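Local coordinates for protein aspartate-semialdehyde dehydrogenase 2 (Vibrio cholerae, PDB 2R00) that catalyses the NADPH-dependent reductive dephosphorylation of L-aspartyl-4-phosphate to L-aspartate-semialdehyde, an early step toward lysine, methionine and threonine, at residues Q3-I8 and E32-A37; E17-V22 and T322-I327; V22-E27 and Y46-K51; R26-D31 and I327-V332; G89-D94 and N122-A127. One frame throughout, in Å; residues are numbered along the deposited sequence.

Overall arrangement
All five contacts belong to the nucleotide-binding domain or its join with the C-terminal helix 316-335. Contact 1 pairs strands 4-9 and 30-37 of the seven-stranded sheet. Contact 2, whose centre is about 12 Å from that of contact 1, sets helix 14-25, the link between those strands, against helix 316-335; in contact 3 its C-terminal end meets the hairpin after strand 45-48. Contact 4 takes the following loop to the next turns of helix 316-335, and contact 5 pairs strands 91-94 and 125-127, about 23 Å from contact 3, centre to centre. Because contacts 2 and 4 span some 300 residues, the chain's last helix returns to close one face of its first domain.

Contact 1 of 5, residues Q3-I8 and E32-A37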
# COMPACT_ATOMS: atom_id res chain seq x y z
N GLN A 3 -31.81 6.96 31.76
CA GLN A 3 -30.74 5.98 31.78
C GLN A 3 -31.22 4.64 31.27
O GLN A 3 -32.37 4.26 31.46
CB GLN A 3 -30.16 5.86 33.19
CG GLN A 3 -29.45 7.12 33.67
CD GLN A 3 -28.53 6.88 34.84
OE1 GLN A 3 -27.36 7.29 34.81
NE2 GLN A 3 -29.03 6.21 35.88
N PHE A 4 -30.31 3.91 30.62
CA PHE A 4 -30.68 2.69 29.91
C PHE A 4 -29.89 1.49 30.41
O PHE A 4 -28.73 1.61 30.79
CB PHE A 4 -30.46 2.88 28.40
CG PHE A 4 -31.12 4.11 27.86
CD1 PHE A 4 -32.38 4.03 27.27
CD2 PHE A 4 -30.50 5.35 27.94
CE1 PHE A 4 -33.01 5.16 26.77
CE2 PHE A 4 -31.13 6.49 27.45
CZ PHE A 4 -32.38 6.40 26.86
N ASN A 5 -30.55 0.34 30.43
CA ASN A 5 -29.90 -0.92 30.72
C ASN A 5 -29.23 -1.46 29.45
O ASN A 5 -29.85 -1.50 28.37
CB ASN A 5 -30.89 -1.93 31.29
CG ASN A 5 -31.37 -1.56 32.69
OD1 ASN A 5 -30.64 -0.93 33.47
ND2 ASN A 5 -32.60 -1.94 33.01
N VAL A 6 -27.97 -1.85 29.60
CA VAL A 6 -27.12 -2.24 28.48
C VAL A 6 -26.39 -3.55 28.77
O VAL A 6 -25.84 -3.75 29.86
CB VAL A 6 -26.09 -1.12 28.16
CG1 VAL A 6 -25.22 -1.51 26.96
CG2 VAL A 6 -26.80 0.21 27.90
N ALA A 7 -26.39 -4.43 27.78
CA ALA A 7 -25.63 -5.68 27.82
C ALA A 7 -24.47 -5.62 26.84
O ALA A 7 -24.59 -5.04 25.74
CB ALA A 7 -26.52 -6.88 27.49
N ILE A 8 -23.35 -6.23 27.23
CA ILE A 8 -22.27 -6.52 26.31
C ILE A 8 -22.13 -8.02 26.24
O ILE A 8 -21.91 -8.68 27.26
CB ILE A 8 -20.93 -5.88 26.76
CG1 ILE A 8 -21.03 -4.35 26.77
CG2 ILE A 8 -19.78 -6.33 25.83
CD1 ILE A 8 -19.86 -3.66 27.49
N GLU A 32 -28.12 0.07 34.41
CA GLU A 32 -27.44 -1.18 34.74
C GLU A 32 -26.68 -1.76 33.53
O GLU A 32 -27.20 -1.80 32.42
CB GLU A 32 -28.44 -2.20 35.26
CG GLU A 32 -27.85 -3.26 36.17
CD GLU A 32 -28.92 -3.95 37.00
OE1 GLU A 32 -30.04 -3.40 37.13
OE2 GLU A 32 -28.63 -5.05 37.52
N LEU A 33 -25.45 -2.20 33.78
CA LEU A 33 -24.65 -2.86 32.75
C LEU A 33 -24.61 -4.35 33.03
O LEU A 33 -24.35 -4.76 34.17
CB LEU A 33 -23.23 -2.28 32.71
CG LEU A 33 -22.26 -2.88 31.68
CD1 LEU A 33 -22.69 -2.52 30.25
CD2 LEU A 33 -20.84 -2.42 31.94
N PHE A 34 -24.86 -5.16 32.00
CA PHE A 34 -24.76 -6.61 32.10
C PHE A 34 -23.65 -7.12 31.17
O PHE A 34 -23.52 -6.68 30.03
CB PHE A 34 -26.09 -7.29 31.76
CG PHE A 34 -27.23 -6.87 32.65
CD1 PHE A 34 -28.00 -5.75 32.33
CD2 PHE A 34 -27.54 -7.58 33.80
CE1 PHE A 34 -29.06 -5.34 33.15
CE2 PHE A 34 -28.60 -7.19 34.62
CZ PHE A 34 -29.36 -6.07 34.30
N LEU A 35 -22.85 -8.04 31.68
CA LEU A 35 -21.76 -8.61 30.91
C LEU A 35 -22.03 -10.09 30.70
O LEU A 35 -22.22 -10.85 31.66
CB LEU A 35 -20.42 -8.38 31.60
CG LEU A 35 -20.05 -6.92 31.89
CD1 LEU A 35 -18.74 -6.82 32.67
CD2 LEU A 35 -19.99 -6.09 30.60
N LEU A 36 -22.08 -10.50 29.43
CA LEU A 36 -22.44 -11.86 29.05
C LEU A 36 -21.30 -12.54 28.32
O LEU A 36 -20.56 -11.91 27.57
CB LEU A 36 -23.71 -11.86 28.19
CG LEU A 36 -24.89 -11.04 28.73
CD1 LEU A 36 -25.94 -10.77 27.67
CD2 LEU A 36 -25.49 -11.74 29.95
N ALA A 37 -21.16 -13.84 28.56
CA ALA A 37 -20.21 -14.69 27.86
C ALA A 37 -20.66 -16.15 27.98
O ALA A 37 -21.79 -16.42 28.39
CB ALA A 37 -18.80 -14.50 28.42
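Val6, Ala7 and Ile8 run parallel to Leu33, Phe34 and Leu35, with the strand axes 4.6 Å apart and 16° from perfectly aligned. Regular bonds join them: Val6 N gives to Glu32 O, Phe34 N to Val6 O at 2.7 Å, Ile8 N to Phe34 O, and Leu36 N to Ile8 O at 2.8 Å. Phe4 pairs with Pro29 and Asp31 before strand 30-37 breaks near Asp31; there Phe4 O is too far from Glu32 N to bond it, and Asn5 OD1 takes over, accepting the Glu32 N-H at 2.9 Å in the plane of its carbonyl, though the bond is bent (139° at the hydrogen). With Asn5 CG beside its own backbone N (chi1 -69°), the short amide can turn toward the neighbouring strand. Val6, Ile8, Leu33 and Leu35 share one face of the sheet. There Ile8 CD1 rests 3.9 Å from Leu35 CD2, the two side chains lying side by side, and 4.1 Å from Leu33 CD1. Branched and long aliphatic groups suit this buried face. On the reverse, Ala7 offers just its CB, which Leu36 CD1 touches at 3.9 Å, while the Phe34 ring turns its edge to Val6 O. Helix 14-25, the connection of this beta-alpha-beta unit, packs Met19, Leu20 and Leu23 on Ile8; Phe61 meets the Phe34 ring on the other side, and strand 68-71 flanks strand 4-9.

Contact 2 of 5, residues E17-V22 and T322-I327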
# COMPACT_ATOMS: atom_id res chain seq x y z
N GLU A 17 -14.30 -5.97 26.07
CA GLU A 17 -13.63 -5.24 27.16
C GLU A 17 -13.43 -3.78 26.78
O GLU A 17 -13.59 -2.88 27.62
CB GLU A 17 -12.29 -5.89 27.52
CG GLU A 17 -12.42 -7.15 28.35
CD GLU A 17 -11.09 -7.80 28.69
OE1 GLU A 17 -11.04 -8.62 29.64
OE2 GLU A 17 -10.08 -7.50 28.00
N THR A 18 -13.10 -3.55 25.51
CA THR A 18 -12.95 -2.18 25.00
C THR A 18 -14.29 -1.44 24.99
O THR A 18 -14.34 -0.25 25.31
CB THR A 18 -12.26 -2.15 23.61
OG1 THR A 18 -11.04 -2.90 23.67
CG2 THR A 18 -11.95 -0.72 23.19
N MET A 19 -15.37 -2.14 24.65
CA MET A 19 -16.71 -1.55 24.68
C MET A 19 -17.09 -1.00 26.07
O MET A 19 -17.63 0.10 26.18
CB MET A 19 -17.77 -2.54 24.18
CG MET A 19 -17.78 -2.70 22.67
SD MET A 19 -18.82 -4.07 22.16
CE MET A 19 -19.00 -3.72 20.40
N LEU A 20 -16.81 -1.77 27.11
CA LEU A 20 -17.02 -1.31 28.48
C LEU A 20 -16.25 -0.01 28.75
O LEU A 20 -16.82 0.96 29.24
CB LEU A 20 -16.64 -2.42 29.49
CG LEU A 20 -16.67 -2.17 31.00
CD1 LEU A 20 -16.87 -3.49 31.73
CD2 LEU A 20 -15.38 -1.52 31.47
N GLU A 21 -14.96 0.00 28.39
CA GLU A 21 -14.11 1.20 28.53
C GLU A 21 -14.64 2.42 27.79
O GLU A 21 -14.57 3.55 28.30
CB GLU A 21 -12.69 0.93 28.03
CG GLU A 21 -11.90 -0.05 28.86
CD GLU A 21 -10.55 -0.38 28.24
OE1 GLU A 21 -10.02 -1.47 28.52
OE2 GLU A 21 -10.01 0.45 27.47
N VAL A 22 -15.15 2.20 26.58
CA VAL A 22 -15.68 3.28 25.76
C VAL A 22 -16.99 3.83 26.34
O VAL A 22 -17.17 5.04 26.39
CB VAL A 22 -15.81 2.89 24.26
CG1 VAL A 22 -16.48 4.00 23.46
CG2 VAL A 22 -14.43 2.58 23.67
N THR A 322 -15.90 2.11 19.54
CA THR A 322 -16.40 3.48 19.52
C THR A 322 -17.52 3.69 18.50
O THR A 322 -18.50 4.38 18.79
CB THR A 322 -15.24 4.47 19.24
OG1 THR A 322 -14.26 4.34 20.29
CG2 THR A 322 -15.73 5.91 19.17
N ASN A 323 -17.38 3.10 17.31
CA ASN A 323 -18.44 3.22 16.30
C ASN A 323 -19.76 2.68 16.85
O ASN A 323 -20.82 3.32 16.70
CB ASN A 323 -18.06 2.51 15.00
CG ASN A 323 -18.90 2.96 13.83
OD1 ASN A 323 -18.67 4.03 13.26
ND2 ASN A 323 -19.88 2.14 13.45
N ALA A 324 -19.68 1.51 17.48
CA ALA A 324 -20.80 0.83 18.12
C ALA A 324 -21.47 1.67 19.20
O ALA A 324 -22.69 1.74 19.27
CB ALA A 324 -20.32 -0.50 18.72
N VAL A 325 -20.66 2.30 20.05
CA VAL A 325 -21.20 3.18 21.10
C VAL A 325 -21.85 4.44 20.50
O VAL A 325 -22.93 4.85 20.95
CB VAL A 325 -20.13 3.50 22.18
CG1 VAL A 325 -20.71 4.39 23.29
CG2 VAL A 325 -19.59 2.21 22.78
N GLN A 326 -21.23 5.03 19.47
CA GLN A 326 -21.82 6.18 18.77
C GLN A 326 -23.18 5.86 18.16
O GLN A 326 -24.08 6.72 18.14
CB GLN A 326 -20.90 6.65 17.64
CG GLN A 326 -19.67 7.41 18.09
CD GLN A 326 -18.76 7.74 16.92
OE1 GLN A 326 -18.10 6.87 16.37
NE2 GLN A 326 -18.73 9.01 16.54
N ILE A 327 -23.33 4.64 17.64
CA ILE A 327 -24.62 4.16 17.18
C ILE A 327 -25.63 4.19 18.33
O ILE A 327 -26.72 4.72 18.17
CB ILE A 327 -24.53 2.72 16.58
CG1 ILE A 327 -23.68 2.71 15.30
CG2 ILE A 327 -25.93 2.17 16.31
CD1 ILE A 327 -23.23 1.32 14.82
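Met19 and Val22 lie on helix 14-25, the first helix of the Rossmann-type domain, and face Thr322, Ala324 and Val325 of the C-terminal helix 316-335. The axes pass 9.5 Å apart at a crossing angle of -51°, and no hydrogen bond spans them. Val22 carries the meeting: its CG1 lies 3.7 Å from Val325 CG2 as the two valines, each with its CB directed at the opposing helix, overlap. Val22 CG2, set beside the backbone N, comes 3.8 Å from Thr322 OG1, whose hydroxyl is occupied by Lys318 O one turn back and so can sit among apolar groups. Met19 is extended, and its long flexible chain carries CE to 3.9 Å from Ala324 CB, where a small residue leaves room for the methyl. The angle is close to the -50° common for packed helices, consistent with ridges-into-grooves packing; it seats the C-terminal helix against the Rossmann helix whose first residues, with Thr12 and Gly13 before it, form part of the predicted NADP-binding site.

Contact 3 of 5, residues V22-E27 and Y46-K51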
# COMPACT_ATOMS: atom_id res chain seq x y z
N VAL A 22 -15.15 2.20 26.58
CA VAL A 22 -15.68 3.28 25.76
C VAL A 22 -16.99 3.83 26.34
O VAL A 22 -17.17 5.04 26.39
CB VAL A 22 -15.81 2.89 24.26
CG1 VAL A 22 -16.48 4.00 23.46
CG2 VAL A 22 -14.43 2.58 23.67
N LEU A 23 -17.88 2.95 26.78
CA LEU A 23 -19.12 3.36 27.46
C LEU A 23 -18.83 4.24 28.68
O LEU A 23 -19.53 5.22 28.93
CB LEU A 23 -19.94 2.14 27.88
CG LEU A 23 -20.71 1.38 26.79
CD1 LEU A 23 -21.24 0.03 27.32
CD2 LEU A 23 -21.85 2.21 26.22
N GLN A 24 -17.79 3.88 29.41
CA GLN A 24 -17.35 4.67 30.56
C GLN A 24 -16.75 6.02 30.12
O GLN A 24 -17.24 7.09 30.52
CB GLN A 24 -16.37 3.84 31.39
CG GLN A 24 -15.84 4.53 32.63
CD GLN A 24 -14.98 3.61 33.45
OE1 GLN A 24 -15.48 2.78 34.20
NE2 GLN A 24 -13.66 3.74 33.30
N GLU A 25 -15.73 5.98 29.27
CA GLU A 25 -15.08 7.19 28.76
C GLU A 25 -16.05 8.19 28.10
O GLU A 25 -15.95 9.40 28.34
CB GLU A 25 -13.92 6.83 27.82
CG GLU A 25 -12.71 6.29 28.58
CD GLU A 25 -11.66 5.63 27.69
OE1 GLU A 25 -11.72 5.79 26.44
OE2 GLU A 25 -10.76 4.95 28.25
N ARG A 26 -16.98 7.68 27.30
CA ARG A 26 -17.99 8.51 26.62
C ARG A 26 -19.16 8.92 27.53
O ARG A 26 -20.07 9.64 27.10
CB ARG A 26 -18.51 7.80 25.36
CG ARG A 26 -17.50 7.67 24.24
CD ARG A 26 -18.18 7.44 22.89
NE ARG A 26 -17.43 8.15 21.86
CZ ARG A 26 -17.90 9.13 21.09
NH1 ARG A 26 -19.16 9.53 21.17
NH2 ARG A 26 -17.09 9.69 20.21
N GLU A 27 -19.14 8.44 28.77
CA GLU A 27 -20.18 8.76 29.76
C GLU A 27 -21.59 8.44 29.23
O GLU A 27 -22.53 9.24 29.36
CB GLU A 27 -20.05 10.22 30.23
CG GLU A 27 -18.70 10.57 30.89
CD GLU A 27 -18.52 12.06 31.15
OE1 GLU A 27 -19.48 12.71 31.64
OE2 GLU A 27 -17.42 12.60 30.86
N TYR A 46 -15.46 -7.05 36.53
CA TYR A 46 -14.97 -5.83 35.91
C TYR A 46 -15.49 -4.60 36.66
O TYR A 46 -16.55 -4.65 37.28
CB TYR A 46 -15.41 -5.75 34.44
CG TYR A 46 -14.74 -6.77 33.54
CD1 TYR A 46 -15.33 -8.01 33.31
CD2 TYR A 46 -13.52 -6.49 32.93
CE1 TYR A 46 -14.71 -8.95 32.48
CE2 TYR A 46 -12.90 -7.41 32.11
CZ TYR A 46 -13.51 -8.64 31.89
OH TYR A 46 -12.90 -9.56 31.08
N ARG A 47 -14.74 -3.51 36.58
CA ARG A 47 -15.15 -2.25 37.21
C ARG A 47 -15.67 -1.29 36.15
O ARG A 47 -14.97 -1.00 35.18
CB ARG A 47 -13.97 -1.61 37.95
CG ARG A 47 -14.32 -0.35 38.72
CD ARG A 47 -13.18 0.05 39.64
NE ARG A 47 -13.42 1.34 40.29
CZ ARG A 47 -13.96 1.49 41.50
NH1 ARG A 47 -14.31 0.42 42.21
NH2 ARG A 47 -14.15 2.71 41.99
N PHE A 48 -16.88 -0.79 36.35
CA PHE A 48 -17.50 0.12 35.40
C PHE A 48 -18.22 1.24 36.12
O PHE A 48 -19.11 0.98 36.93
CB PHE A 48 -18.47 -0.65 34.48
CG PHE A 48 -19.31 0.23 33.62
CD1 PHE A 48 -20.60 0.59 34.00
CD2 PHE A 48 -18.81 0.71 32.40
CE1 PHE A 48 -21.38 1.40 33.20
CE2 PHE A 48 -19.58 1.53 31.60
CZ PHE A 48 -20.87 1.88 31.99
N ASN A 49 -17.84 2.48 35.82
CA ASN A 49 -18.38 3.65 36.51
C ASN A 49 -18.30 3.53 38.04
O ASN A 49 -19.23 3.92 38.76
CB ASN A 49 -19.81 3.95 36.03
CG ASN A 49 -19.85 4.63 34.67
OD1 ASN A 49 -18.86 5.20 34.21
ND2 ASN A 49 -21.02 4.60 34.02
N GLY A 50 -17.20 2.96 38.53
CA GLY A 50 -16.96 2.79 39.96
C GLY A 50 -17.71 1.65 40.63
O GLY A 50 -17.62 1.48 41.85
N LYS A 51 -18.45 0.87 39.83
CA LYS A 51 -19.23 -0.27 40.32
C LYS A 51 -18.69 -1.59 39.77
O LYS A 51 -18.09 -1.63 38.68
CB LYS A 51 -20.71 -0.10 39.96
CG LYS A 51 -21.34 1.22 40.43
CD LYS A 51 -22.85 1.17 40.32
CE LYS A 51 -23.48 2.52 40.65
NZ LYS A 51 -24.97 2.47 40.53
O HOH W 1 -21.15 5.33 31.24
O HOH W 2 -14.57 2.81 36.84
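Gln24 and Asn49 bring the segments together, their CA atoms 6.1 Å apart, where the last turn of helix 14-25 passes the tight turn that follows strand 45-48. Gln24 CG stands anti to the backbone N (chi1 -180°), and the extended chain carries the amide across to the turn. Its OE1 is gripped by two donors: the Asn49 N-H at 2.9 Å, tilted 20° from the carbonyl plane, and a water 2.8 Å away, which in turn accepts from Gly50 N. Phe48 to Lys51 forms a type I' turn closing a two-residue beta hairpin, with Phe48 and Lys51 bonded to each other in both directions. Asn49 and Gly50 take its two positive-phi positions, to which asparagine and glycine are well suited. This hairpin adds the antiparallel strand 45-48 to the edge of the otherwise parallel Rossmann sheet. The Asn49 side chain lies alongside that of Gln24, running the other way, the amide planes 26° apart, and its OD1 lies 3.5 Å from Gln24 CG. A second water accepts from Asn49 ND2 and donates to Leu23 O at 2.8 Å. On the buried side, the edge of the Phe48 ring meets the helix, CE2 being 3.8 Å from Leu23 CB; Asn49 CG sits over one face of the ring, toward its rim, and Leu33 and Val30 of strand 30-37 also touch Phe48.

Contact 4 of 5, residues R26-D31 and I327-V332; sequences REFPVD and IAELLV
Glu329 OE1 receives the Arg26 NH1 hydrogen at 3.1 Å along a nearly straight path (175°) and a second hydrogen from a water at 2.7 Å, which also donates to Arg26 O. The arginine bond uses the syn lone pair of OE1 and lies in the guanidinium plane. The same NH1 stands 2.8 Å from Glu329 OE2, so one nitrogen serves both oxygens of the salt bridge. Arg26 comes in at about a right angle to Glu329. Inward, Phe28 CG is anti to its backbone N (chi1 -167°), and the ring presents its edge to the helix backbone, CE1 3.6 Å from Ala328 C. Ala328, with nothing beyond CB, suits this place, its CB 3.7 Å from the same CE1. Glu329 CG lies 3.8 Å from Phe28 CD1, so the aliphatic glutamate stem packs beside the ring, which is nearly coplanar with the carboxylate that goes to Arg26. Val332 CG2 meets Phe28 CZ at 3.7 Å, while Pro29 CD covers one ring face toward its rim. Beyond, Phe28 reaches Val6 of strand 4-9, Val332 touches Phe4, and Ala328 rests on Ile93 of strand 91-94, placing helix 316-335 across the sheet.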
# COMPACT_ATOMS: atom_id res chain seq x y z
N ARG A 26 -16.98 7.68 27.30
CA ARG A 26 -17.99 8.51 26.62
C ARG A 26 -19.16 8.92 27.53
O ARG A 26 -20.07 9.64 27.10
CB ARG A 26 -18.51 7.80 25.36
CG ARG A 26 -17.50 7.67 24.24
CD ARG A 26 -18.18 7.44 22.89
NE ARG A 26 -17.43 8.15 21.86
CZ ARG A 26 -17.90 9.13 21.09
NH1 ARG A 26 -19.16 9.53 21.17
NH2 ARG A 26 -17.09 9.69 20.21
N GLU A 27 -19.14 8.44 28.77
CA GLU A 27 -20.18 8.76 29.76
C GLU A 27 -21.59 8.44 29.23
O GLU A 27 -22.53 9.24 29.36
CB GLU A 27 -20.05 10.22 30.23
CG GLU A 27 -18.70 10.57 30.89
CD GLU A 27 -18.52 12.06 31.15
OE1 GLU A 27 -19.48 12.71 31.64
OE2 GLU A 27 -17.42 12.60 30.86
N PHE A 28 -21.73 7.26 28.63
CA PHE A 28 -23.03 6.78 28.17
C PHE A 28 -23.98 6.65 29.36
O PHE A 28 -23.56 6.17 30.42
CB PHE A 28 -22.89 5.42 27.46
CG PHE A 28 -24.11 5.02 26.69
CD1 PHE A 28 -24.27 5.38 25.36
CD2 PHE A 28 -25.12 4.28 27.30
CE1 PHE A 28 -25.41 5.02 24.66
CE2 PHE A 28 -26.27 3.92 26.61
CZ PHE A 28 -26.41 4.28 25.28
N PRO A 29 -25.26 7.08 29.20
CA PRO A 29 -26.20 7.00 30.31
C PRO A 29 -26.65 5.57 30.62
O PRO A 29 -27.74 5.15 30.24
CB PRO A 29 -27.37 7.87 29.84
CG PRO A 29 -27.33 7.79 28.35
CD PRO A 29 -25.87 7.68 28.00
N VAL A 30 -25.77 4.83 31.29
CA VAL A 30 -26.05 3.46 31.69
C VAL A 30 -26.69 3.48 33.08
O VAL A 30 -26.18 4.13 34.01
CB VAL A 30 -24.76 2.60 31.73
CG1 VAL A 30 -25.05 1.20 32.29
CG2 VAL A 30 -24.14 2.51 30.35
N ASP A 31 -27.82 2.80 33.19
CA ASP A 31 -28.43 2.48 34.46
C ASP A 31 -27.74 1.22 34.95
O ASP A 31 -26.83 1.30 35.79
CB ASP A 31 -29.94 2.28 34.26
CG ASP A 31 -30.66 1.84 35.54
OD1 ASP A 31 -31.88 1.62 35.45
OD2 ASP A 31 -30.02 1.71 36.61
N ILE A 327 -23.33 4.64 17.64
CA ILE A 327 -24.62 4.16 17.18
C ILE A 327 -25.63 4.19 18.33
O ILE A 327 -26.72 4.72 18.17
CB ILE A 327 -24.53 2.72 16.58
CG1 ILE A 327 -23.68 2.71 15.30
CG2 ILE A 327 -25.93 2.17 16.31
CD1 ILE A 327 -23.23 1.32 14.82
N ALA A 328 -25.24 3.62 19.48
CA ALA A 328 -26.10 3.55 20.67
C ALA A 328 -26.49 4.93 21.19
O ALA A 328 -27.61 5.12 21.69
CB ALA A 328 -25.41 2.77 21.78
N GLU A 329 -25.56 5.87 21.11
CA GLU A 329 -25.79 7.24 21.54
C GLU A 329 -26.90 7.86 20.72
O GLU A 329 -27.82 8.44 21.27
CB GLU A 329 -24.51 8.06 21.42
CG GLU A 329 -23.48 7.73 22.49
CD GLU A 329 -22.12 8.36 22.22
OE1 GLU A 329 -21.23 8.20 23.07
OE2 GLU A 329 -21.93 8.98 21.15
N LEU A 330 -26.82 7.71 19.39
CA LEU A 330 -27.83 8.26 18.49
C LEU A 330 -29.17 7.54 18.60
O LEU A 330 -30.24 8.16 18.53
CB LEU A 330 -27.31 8.23 17.05
CG LEU A 330 -26.73 9.50 16.43
CD1 LEU A 330 -26.01 10.39 17.43
CD2 LEU A 330 -25.81 9.13 15.28
N LEU A 331 -29.10 6.23 18.79
CA LEU A 331 -30.29 5.41 18.96
C LEU A 331 -31.09 5.90 20.17
O LEU A 331 -32.28 6.18 20.06
CB LEU A 331 -29.87 3.94 19.15
CG LEU A 331 -30.96 2.89 19.39
CD1 LEU A 331 -31.91 2.83 18.21
CD2 LEU A 331 -30.32 1.54 19.65
N VAL A 332 -30.40 6.03 21.30
CA VAL A 332 -30.94 6.52 22.57
C VAL A 332 -31.50 7.94 22.48
O VAL A 332 -32.56 8.24 23.05
CB VAL A 332 -29.83 6.42 23.65
CG1 VAL A 332 -29.80 7.64 24.59
CG2 VAL A 332 -29.91 5.08 24.38
O HOH W 3 -22.30 8.62 25.53

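Contact 5 of 5, residues G89-D94 and N122-A127; sequences GVVVID and NRNIIA
Val92 and Ile126 form the close-knit half of the contact: Ile126 N gives to Val92 O at 2.8 Å, and Asp94 N to Ile126 O at 2.9 Å, holding the axes of the parallel strands 4.7 Å apart. Ile126 CD1 sits near both Val91 CG1 (4.2 Å) and Ile93 CG1, on the buried face that Ile327 of helix 316-335 covers. Beta-branched residues suit such extended chain. Toward the start of the strands the pairing becomes more exposed, at Gly89 and partly at Asn124. Val92 N gives Asn124 O a straight bond (176°), approaching 33° from the carbonyl plane where Asn124 has left strand conformation. Asn124, at positive phi, which asparagine tolerates, lays CB 3.4 Å from Val90 O; its ND2 bonds to Ala86 O at the end of helix 75-87, where Gly89 closes a Schellman motif. Asp94, buried, has Ser78 and Thr96 as hydroxyl partners. Strand 125-127, outermost in the Rossmann-type sheet, leads to the catalytic Cys131, and Ala127 lies close to Arg100, a predicted phosphate-binding residue.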
# COMPACT_ATOMS: atom_id res chain seq x y z
N GLY A 89 -37.19 -7.82 22.64
CA GLY A 89 -37.38 -6.37 22.53
C GLY A 89 -36.11 -5.55 22.76
O GLY A 89 -36.18 -4.33 22.87
N VAL A 90 -34.96 -6.23 22.82
CA VAL A 90 -33.65 -5.57 22.89
C VAL A 90 -33.21 -5.10 21.48
O VAL A 90 -33.44 -5.80 20.49
CB VAL A 90 -32.56 -6.55 23.44
CG1 VAL A 90 -31.25 -5.83 23.71
CG2 VAL A 90 -33.05 -7.24 24.70
N VAL A 91 -32.58 -3.92 21.40
CA VAL A 91 -31.96 -3.49 20.16
C VAL A 91 -30.49 -3.88 20.18
O VAL A 91 -29.72 -3.44 21.05
CB VAL A 91 -32.16 -1.97 19.85
CG1 VAL A 91 -31.61 -1.62 18.46
CG2 VAL A 91 -33.63 -1.61 19.93
N VAL A 92 -30.10 -4.74 19.23
CA VAL A 92 -28.76 -5.32 19.19
C VAL A 92 -27.89 -4.52 18.22
O VAL A 92 -28.28 -4.29 17.08
CB VAL A 92 -28.78 -6.81 18.77
CG1 VAL A 92 -27.37 -7.40 18.72
CG2 VAL A 92 -29.69 -7.62 19.69
N ILE A 93 -26.75 -4.06 18.71
CA ILE A 93 -25.74 -3.45 17.85
C ILE A 93 -24.65 -4.51 17.69
O ILE A 93 -24.01 -4.90 18.66
CB ILE A 93 -25.21 -2.10 18.42
CG1 ILE A 93 -26.35 -1.06 18.42
CG2 ILE A 93 -24.01 -1.61 17.60
CD1 ILE A 93 -26.26 -0.00 19.52
N ASP A 94 -24.49 -5.00 16.46
CA ASP A 94 -23.74 -6.23 16.22
C ASP A 94 -22.39 -5.98 15.58
O ASP A 94 -22.30 -5.59 14.42
CB ASP A 94 -24.52 -7.20 15.33
CG ASP A 94 -23.92 -8.58 15.34
OD1 ASP A 94 -23.62 -9.08 16.45
OD2 ASP A 94 -23.73 -9.17 14.24
N ASN A 122 -36.89 -2.69 11.90
CA ASN A 122 -37.12 -3.83 11.01
C ASN A 122 -36.91 -5.17 11.71
O ASN A 122 -37.75 -6.07 11.57
CB ASN A 122 -36.21 -3.74 9.78
CG ASN A 122 -36.59 -2.59 8.85
OD1 ASN A 122 -37.65 -1.97 8.99
ND2 ASN A 122 -35.71 -2.30 7.89
N ARG A 123 -35.82 -5.29 12.47
CA ARG A 123 -35.37 -6.55 13.06
C ARG A 123 -34.83 -6.39 14.49
O ARG A 123 -34.42 -7.38 15.11
CB ARG A 123 -34.27 -7.18 12.19
CG ARG A 123 -34.77 -7.80 10.88
CD ARG A 123 -34.82 -9.34 10.96
NE ARG A 123 -33.83 -9.99 10.07
CZ ARG A 123 -33.01 -10.99 10.42
NH1 ARG A 123 -33.04 -11.47 11.65
NH2 ARG A 123 -32.16 -11.52 9.53
N ASN A 124 -34.82 -5.16 14.99
CA ASN A 124 -34.18 -4.83 16.28
C ASN A 124 -32.68 -5.14 16.25
O ASN A 124 -32.08 -5.50 17.27
CB ASN A 124 -34.87 -5.53 17.46
CG ASN A 124 -36.19 -4.85 17.86
OD1 ASN A 124 -36.53 -3.76 17.37
ND2 ASN A 124 -36.94 -5.51 18.73
N ILE A 125 -32.08 -4.97 15.07
CA ILE A 125 -30.64 -5.14 14.91
C ILE A 125 -30.09 -4.02 14.03
O ILE A 125 -30.72 -3.65 13.02
CB ILE A 125 -30.27 -6.52 14.29
CG1 ILE A 125 -30.87 -7.68 15.10
CG2 ILE A 125 -28.75 -6.70 14.24
CD1 ILE A 125 -30.93 -8.99 14.32
N ILE A 126 -28.94 -3.49 14.44
CA ILE A 126 -28.13 -2.58 13.64
C ILE A 126 -26.73 -3.22 13.54
O ILE A 126 -26.21 -3.70 14.52
CB ILE A 126 -27.96 -1.18 14.33
CG1 ILE A 126 -29.32 -0.56 14.66
CG2 ILE A 126 -27.15 -0.24 13.44
CD1 ILE A 126 -29.27 0.57 15.71
N ALA A 127 -26.15 -3.24 12.34
CA ALA A 127 -24.86 -3.90 12.12
C ALA A 127 -23.73 -2.87 12.19
O ALA A 127 -23.85 -1.79 11.62
CB ALA A 127 -24.86 -4.59 10.78